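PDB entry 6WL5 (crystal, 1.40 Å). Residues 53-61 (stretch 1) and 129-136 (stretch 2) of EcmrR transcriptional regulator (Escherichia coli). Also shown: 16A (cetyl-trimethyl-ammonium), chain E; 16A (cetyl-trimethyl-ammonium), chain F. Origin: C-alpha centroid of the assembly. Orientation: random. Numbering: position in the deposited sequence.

Stretch 1 (53-61) AYCFTLYHD
Stretch 2, residues 129-136: NSPRESYI

The strongest polar cluster converges on the carboxylate of E133. Y59 OH donates to E133 OE2 at 2.7 Å and Y135 OH donates to the same OE2 at 2.6 Å, while T57 OG1 lies 2.6 Å from Y135 OH, hydrogen-bonded to it. Extended E133 (chi1 t, chi2 t, chi3 -90°) reaches the two phenols, whose rotamers are both m (chi2 -88° for Y59, -69° for Y135); T57 is also m. The buried acid is satisfied here: two phenols donate to OE2, and OE1 is hydrogen-bonded elsewhere in the structure; the cetyl-trimethyl-ammonium of chain E sets C18 3.3 Å from E133 OE1.

The backbone frame is an antiparallel pair, strand 55-59 against 132-136, with directions 161° apart. F56 (-156/154), T57 (-100/134) and L58 (-93/128) are extended, as are R132 (-114/142), E133 (-122/103) and S134 (-101/119); I136 departs, at -112/-70. T57 faces E133 as the hydrogen-bonded pair (CA to CA 5.0 Å): T57 N to E133 O and E133 N to T57 O are each 2.9 Å. Y135 N to C55 O (2.9 Å) and Y59 N to P131 O (3.0 Å) extend the ladder. The non-hydrogen-bonded pairs F56-S134 and L58-R132 have CA atoms 4.1 and 4.7 Å apart; F56 CA approaches E133 O to 3.0 Å, a CA-H...O contact.

F56, L58, S134 and R132 share the other sheet face from T57 and E133. R132 (m, t, t) stretches until NH1 donates to Y54 OH at 3.0 Å, at the edge of the t-rotamer tyrosine ring. Its aliphatic stem packs on the apolar neighbours: CG is 3.5 Å from L58 CD2 (m, t), and CD 4.1 Å from F56 CD2 (p). S134 (t) pairs with F56, and a water accepts from S134 OG (2.8 Å) and C55 N (3.0 Å) and donates to Y135 O (2.8 Å).

Beyond the strands, H60 ND1 and S130 OG, both residues m, hydrogen-bond at 2.9 Å. Altogether 694 Å² is buried.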

ATOM      1  N   ALA A  53       3.393  -9.562   7.971  1.00 25.93           N
ATOM      2  CA  ALA A  53       2.307  -8.675   7.645  1.00 23.87           C
ATOM      3  C   ALA A  53       2.457  -8.155   6.210  1.00 21.31           C
ATOM      4  O   ALA A  53       3.559  -8.043   5.660  1.00 23.99           O
ATOM      5  CB  ALA A  53       2.321  -7.480   8.602  1.00 28.64           C
ATOM      6  N   TYR A  54       1.330  -7.775   5.617  1.00 19.45           N
ATOM      7  CA  TYR A  54       1.340  -7.049   4.345  1.00 18.43           C
ATOM      8  C   TYR A  54       0.172  -6.070   4.388  1.00 17.24           C
ATOM      9  O   TYR A  54      -0.989  -6.462   4.253  1.00 19.42           O
ATOM     10  CB  TYR A  54       1.228  -8.005   3.169  1.00 18.35           C
ATOM     11  CG  TYR A  54       1.397  -7.410   1.775  1.00 19.16           C
ATOM     12  CD1 TYR A  54       2.133  -6.260   1.545  1.00 17.31           C
ATOM     13  CD2 TYR A  54       0.824  -8.040   0.668  1.00 19.15           C
ATOM     14  CE1 TYR A  54       2.300  -5.744   0.253  1.00 17.87           C
ATOM     15  CE2 TYR A  54       0.968  -7.530  -0.613  1.00 20.00           C
ATOM     16  CZ  TYR A  54       1.703  -6.382  -0.825  1.00 17.81           C
ATOM     17  OH  TYR A  54       1.805  -5.912  -2.147  1.00 17.73           O
ATOM     18  N   CYS A  55       0.485  -4.806   4.612  1.00 16.44           N
ATOM     19  CA  CYS A  55      -0.497  -3.763   4.882  1.00 15.87           C
ATOM     20  C   CYS A  55      -0.171  -2.630   3.934  1.00 15.31           C
ATOM     21  O   CYS A  55       0.943  -2.123   3.961  1.00 15.17           O
ATOM     22  CB  CYS A  55      -0.350  -3.305   6.328  1.00 18.27           C
ATOM     23  SG  CYS A  55      -1.419  -1.916   6.742  1.00 22.34           S
ATOM     24  N   PHE A  56      -1.115  -2.269   3.061  1.00 15.64           N
ATOM     25  CA  PHE A  56      -0.739  -1.394   1.960  1.00 14.54           C
ATOM     26  C   PHE A  56      -1.941  -0.623   1.445  1.00 15.19           C
ATOM     27  O   PHE A  56      -3.106  -1.035   1.595  1.00 17.00           O
ATOM     28  CB  PHE A  56      -0.116  -2.179   0.790  1.00 15.57           C
ATOM     29  CG  PHE A  56      -0.989  -3.272   0.256  1.00 16.67           C
ATOM     30  CD1 PHE A  56      -1.007  -4.512   0.874  1.00 17.38           C
ATOM     31  CD2 PHE A  56      -1.780  -3.084  -0.870  1.00 17.81           C
ATOM     32  CE1 PHE A  56      -1.805  -5.556   0.410  1.00 18.28           C
ATOM     33  CE2 PHE A  56      -2.571  -4.130  -1.366  1.00 18.78           C
ATOM     34  CZ  PHE A  56      -2.571  -5.377  -0.722  1.00 18.56           C
ATOM     35  N   THR A  57      -1.642   0.527   0.867  1.00 14.35           N
ATOM     36  CA  THR A  57      -2.628   1.317   0.154  1.00 14.93           C
ATOM     37  C   THR A  57      -2.467   1.054  -1.341  1.00 15.52           C
ATOM     38  O   THR A  57      -1.359   1.118  -1.876  1.00 16.29           O
ATOM     39  CB  THR A  57      -2.425   2.807   0.422  1.00 14.63           C
ATOM     40  OG1 THR A  57      -2.623   3.037   1.820  1.00 15.63           O
ATOM     41  CG2 THR A  57      -3.397   3.683  -0.409  1.00 16.43           C
ATOM     42  N   LEU A  58      -3.588   0.828  -2.010  1.00 14.70           N
ATOM     43  CA  LEU A  58      -3.634   0.881  -3.450  1.00 16.06           C
ATOM     44  C   LEU A  58      -4.036   2.283  -3.881  1.00 15.93           C
ATOM     45  O   LEU A  58      -5.084   2.801  -3.457  1.00 16.19           O
ATOM     46  CB  LEU A  58      -4.653  -0.130  -3.959  1.00 16.61           C
ATOM     47  CG  LEU A  58      -4.338  -1.608  -3.683  1.00 19.48           C
ATOM     48  CD1 LEU A  58      -5.451  -2.508  -4.138  1.00 19.75           C
ATOM     49  CD2 LEU A  58      -3.045  -1.930  -4.358  1.00 23.47           C
ATOM     50  N   TYR A  59      -3.236   2.872  -4.765  1.00 13.94           N
ATOM     51  CA  TYR A  59      -3.551   4.162  -5.381  1.00 14.94           C
ATOM     52  C   TYR A  59      -4.148   3.932  -6.768  1.00 15.21           C
ATOM     53  O   TYR A  59      -3.421   3.601  -7.701  1.00 17.62           O
ATOM     54  CB  TYR A  59      -2.279   5.002  -5.463  1.00 15.19           C
ATOM     55  CG  TYR A  59      -1.906   5.567  -4.088  1.00 16.08           C
ATOM     56  CD1 TYR A  59      -2.408   6.777  -3.639  1.00 15.28           C
ATOM     57  CD2 TYR A  59      -1.052   4.869  -3.225  1.00 15.68           C
ATOM     58  CE1 TYR A  59      -2.108   7.265  -2.377  1.00 15.47           C
ATOM     59  CE2 TYR A  59      -0.730   5.360  -1.965  1.00 16.00           C
ATOM     60  CZ  TYR A  59      -1.244   6.573  -1.546  1.00 14.46           C
ATOM     61  OH  TYR A  59      -0.899   7.104  -0.301  1.00 17.18           O
ATOM     62  N   HIS A  60      -5.462   4.126  -6.896  1.00 16.49           N
ATOM     63  CA  HIS A  60      -6.222   3.750  -8.086  1.00 16.36           C
ATOM     64  C   HIS A  60      -6.374   4.861  -9.111  1.00 17.28           C
ATOM     65  O   HIS A  60      -6.914   4.603 -10.205  1.00 20.16           O
ATOM     66  CB  HIS A  60      -7.607   3.262  -7.659  1.00 18.34           C
ATOM     67  CG  HIS A  60      -7.589   1.939  -6.952  1.00 18.10           C
ATOM     68  ND1 HIS A  60      -7.034   0.807  -7.511  1.00 20.64           N
ATOM     69  CD2 HIS A  60      -8.098   1.556  -5.755  1.00 19.32           C
ATOM     70  CE1 HIS A  60      -7.200  -0.216  -6.696  1.00 19.14           C
ATOM     71  NE2 HIS A  60      -7.853   0.207  -5.625  1.00 19.18           N
ATOM     72  N   ASP A  61      -5.865   6.056  -8.844  1.00 16.95           N
ATOM     73  CA  ASP A  61      -6.016   7.124  -9.818  1.00 17.47           C
ATOM     74  C   ASP A  61      -5.250   6.795 -11.089  1.00 20.47           C
ATOM     75  O   ASP A  61      -4.278   6.050 -11.080  1.00 21.75           O
ATOM     76  CB  ASP A  61      -5.552   8.446  -9.233  1.00 19.68           C
ATOM     77  CG  ASP A  61      -6.603   9.058  -8.317  1.00 19.62           C
ATOM     78  OD1 ASP A  61      -7.752   9.236  -8.777  1.00 21.68           O
ATOM     79  OD2 ASP A  61      -6.278   9.319  -7.144  1.00 19.22           O
ATOM     80  N   ASN A 129      -0.781  -1.696 -13.289  1.00 22.60           N
ATOM     81  CA  ASN A 129      -1.856  -1.728 -12.300  1.00 21.96           C
ATOM     82  C   ASN A 129      -1.540  -0.693 -11.231  1.00 19.15           C
ATOM     83  O   ASN A 129      -0.548   0.037 -11.323  1.00 20.46           O
ATOM     84  CB  ASN A 129      -2.066  -3.134 -11.716  1.00 25.18           C
ATOM     85  CG  ASN A 129      -3.543  -3.423 -11.392  1.00 32.80           C
ATOM     86  OD1 ASN A 129      -4.284  -2.532 -10.936  1.00 31.80           O
ATOM     87  ND2 ASN A 129      -3.988  -4.668 -11.674  1.00 36.44           N
ATOM     88  N   SER A 130      -2.420  -0.602 -10.232  1.00 19.38           N
ATOM     89  CA  SER A 130      -2.324   0.461  -9.233  1.00 17.68           C
ATOM     90  C   SER A 130      -1.074   0.321  -8.367  1.00 16.37           C
ATOM     91  O   SER A 130      -0.826  -0.756  -7.817  1.00 17.21           O
ATOM     92  CB  SER A 130      -3.555   0.353  -8.350  1.00 18.96           C
ATOM     93  OG  SER A 130      -4.709   0.511  -9.133  1.00 20.39           O
ATOM     94  N   PRO A 131      -0.286   1.390  -8.201  1.00 15.78           N
ATOM     95  CA  PRO A 131       0.800   1.366  -7.214  1.00 14.80           C
ATOM     96  C   PRO A 131       0.322   0.968  -5.825  1.00 15.53           C
ATOM     97  O   PRO A 131      -0.786   1.303  -5.412  1.00 16.40           O
ATOM     98  CB  PRO A 131       1.318   2.812  -7.245  1.00 16.36           C
ATOM     99  CG  PRO A 131       1.025   3.257  -8.697  1.00 17.58           C
ATOM    100  CD  PRO A 131      -0.326   2.670  -8.951  1.00 16.44           C
ATOM    101  N   ARG A 132       1.176   0.236  -5.117  1.00 15.78           N
ATOM    102  CA  ARG A 132       0.945  -0.135  -3.723  1.00 15.43           C
ATOM    103  C   ARG A 132       1.972   0.528  -2.819  1.00 15.45           C
ATOM    104  O   ARG A 132       3.151   0.648  -3.177  1.00 16.13           O
ATOM    105  CB  ARG A 132       1.060  -1.654  -3.556  1.00 14.82           C
ATOM    106  CG  ARG A 132       0.384  -2.496  -4.624  1.00 17.73           C
ATOM    107  CD  ARG A 132       0.329  -3.963  -4.283  1.00 17.21           C
ATOM    108  NE  ARG A 132      -0.432  -4.677  -5.298  1.00 17.16           N
ATOM    109  CZ  ARG A 132      -0.598  -5.989  -5.306  1.00 18.96           C
ATOM    110  NH1 ARG A 132      -0.041  -6.720  -4.343  1.00 19.92           N
ATOM    111  NH2 ARG A 132      -1.271  -6.577  -6.293  1.00 20.71           N
ATOM    112  N   GLU A 133       1.507   0.952  -1.640  1.00 14.59           N
ATOM    113  CA  GLU A 133       2.333   1.645  -0.659  1.00 14.77           C
ATOM    114  C   GLU A 133       2.260   0.814   0.608  1.00 13.63           C
ATOM    115  O   GLU A 133       1.244   0.820   1.299  1.00 13.70           O
ATOM    116  CB  GLU A 133       1.767   3.054  -0.448  1.00 15.13           C
ATOM    117  CG  GLU A 133       2.505   3.958   0.508  1.00 15.10           C
ATOM    118  CD  GLU A 133       1.903   5.360   0.404  1.00 13.54           C
ATOM    119  OE1 GLU A 133       2.399   6.121  -0.435  1.00 15.77           O
ATOM    120  OE2 GLU A 133       0.904   5.647   1.123  1.00 15.33           O
ATOM    121  N   SER A 134       3.313   0.051   0.887  1.00 14.10           N
ATOM    122  CA  SER A 134       3.312  -0.993   1.901  1.00 14.67           C
ATOM    123  C   SER A 134       3.997  -0.475   3.165  1.00 13.79           C
ATOM    124  O   SER A 134       5.210  -0.205   3.154  1.00 14.62           O
ATOM    125  CB  SER A 134       4.067  -2.201   1.346  1.00 16.34           C
ATOM    126  OG  SER A 134       4.118  -3.241   2.300  1.00 17.05           O
ATOM    127  N   TYR A 135       3.240  -0.432   4.270  1.00 14.21           N
ATOM    128  CA  TYR A 135       3.687   0.170   5.521  1.00 15.02           C
ATOM    129  C   TYR A 135       4.369  -0.907   6.353  1.00 14.08           C
ATOM    130  O   TYR A 135       3.750  -1.925   6.683  1.00 16.56           O
ATOM    131  CB  TYR A 135       2.486   0.743   6.291  1.00 14.61           C
ATOM    132  CG  TYR A 135       1.711   1.684   5.380  1.00 14.41           C
ATOM    133  CD1 TYR A 135       2.249   2.885   4.989  1.00 14.61           C
ATOM    134  CD2 TYR A 135       0.466   1.329   4.886  1.00 14.38           C
ATOM    135  CE1 TYR A 135       1.569   3.729   4.107  1.00 15.37           C
ATOM    136  CE2 TYR A 135      -0.221   2.153   4.037  1.00 15.14           C
ATOM    137  CZ  TYR A 135       0.332   3.340   3.627  1.00 13.90           C
ATOM    138  OH  TYR A 135      -0.394   4.124   2.752  1.00 15.18           O
ATOM    139  N   ILE A 136       5.636  -0.680   6.692  1.00 14.55           N
ATOM    140  CA  ILE A 136       6.444  -1.664   7.416  1.00 14.66           C
ATOM    141  C   ILE A 136       6.748  -1.182   8.827  1.00 15.32           C
ATOM    142  O   ILE A 136       6.220  -1.726   9.813  1.00 16.84           O
ATOM    143  CB  ILE A 136       7.717  -2.009   6.601  1.00 15.38           C
ATOM    144  CG1 ILE A 136       7.352  -2.551   5.223  1.00 18.60           C
ATOM    145  CG2 ILE A 136       8.597  -2.998   7.355  1.00 17.08           C
ATOM    146  CD1 ILE A 136       8.509  -2.565   4.268  1.00 20.34           C
TER
HETATM  147  C1  16A E 301       3.382   7.110 -18.569  1.00 57.41           C
HETATM  148  C2  16A E 301       2.622   7.185 -17.253  1.00 55.90           C
HETATM  149  C3  16A E 301       2.952   8.460 -16.481  1.00 52.23           C
HETATM  150  C4  16A E 301       2.716   8.355 -14.971  1.00 52.16           C
HETATM  151  C5  16A E 301       1.681   7.317 -14.528  1.00 49.69           C
HETATM  152  C6  16A E 301       1.318   7.530 -13.063  1.00 45.52           C
HETATM  153  C7  16A E 301       0.026   6.870 -12.613  1.00 42.69           C
HETATM  154  C8  16A E 301      -0.305   7.378 -11.215  1.00 42.81           C
HETATM  155  C9  16A E 301      -0.548   6.229 -10.274  1.00 36.15           C
HETATM  156  C10 16A E 301      -1.643   6.501  -9.240  1.00 35.09           C
HETATM  157  C11 16A E 301      -1.452   7.736  -8.369  1.00 31.28           C
HETATM  158  C12 16A E 301      -0.288   7.632  -7.393  1.00 30.28           C
HETATM  159  C13 16A E 301      -0.508   8.647  -6.270  1.00 30.72           C
HETATM  160  C14 16A E 301       0.433   8.358  -5.116  1.00 31.80           C
HETATM  161  C15 16A E 301       0.394   9.472  -4.083  1.00 28.58           C
HETATM  162  C16 16A E 301       1.165   9.007  -2.880  1.00 26.98           C
HETATM  163  N1  16A E 301       1.372  10.075  -1.888  1.00 23.59           N
HETATM  164  C17 16A E 301       0.128  10.766  -1.501  1.00 26.84           C
HETATM  165  C18 16A E 301       1.954   9.357  -0.742  1.00 23.07           C
HETATM  166  C19 16A E 301       2.411  11.003  -2.344  1.00 24.39           C
HETATM  167  C1  16A F 302      -0.681  10.900  21.116  1.00 38.80           C
HETATM  168  C2  16A F 302      -0.031  10.736  19.771  1.00 36.02           C
HETATM  169  C3  16A F 302      -1.017   9.900  18.979  1.00 34.92           C
HETATM  170  C4  16A F 302      -0.288   9.105  17.934  1.00 32.35           C
HETATM  171  C5  16A F 302      -1.282   8.168  17.294  1.00 32.61           C
HETATM  172  C6  16A F 302      -0.573   6.929  16.822  1.00 33.53           C
HETATM  173  C7  16A F 302      -1.564   5.980  16.212  1.00 30.15           C
HETATM  174  C8  16A F 302      -0.864   4.820  15.578  1.00 33.53           C
HETATM  175  C9  16A F 302      -1.863   3.852  14.972  1.00 32.80           C
HETATM  176  C10 16A F 302      -1.163   3.061  13.897  1.00 35.77           C
HETATM  177  C11 16A F 302      -2.081   2.408  12.855  1.00 34.80           C
HETATM  178  C12 16A F 302      -1.086   1.995  11.761  1.00 40.89           C
HETATM  179  C13 16A F 302      -1.589   1.101  10.637  1.00 39.60           C
HETATM  180  C14 16A F 302      -0.452   0.396   9.849  1.00 37.16           C
HETATM  181  C15 16A F 302      -0.367  -1.063  10.283  1.00 40.20           C
HETATM  182  C16 16A F 302       0.913  -1.541  10.963  1.00 44.38           C
HETATM  183  N1  16A F 302       1.409  -2.803  10.372  1.00 48.69           N
HETATM  184  C17 16A F 302       2.149  -2.543   9.132  1.00 48.50           C
HETATM  185  C18 16A F 302       2.311  -3.400  11.360  1.00 52.90           C
HETATM  186  C19 16A F 302       0.366  -3.790  10.058  1.00 50.18           C
HETATM  187  O   HOH W   1       3.357  -4.025   4.854  1.00 16.79           O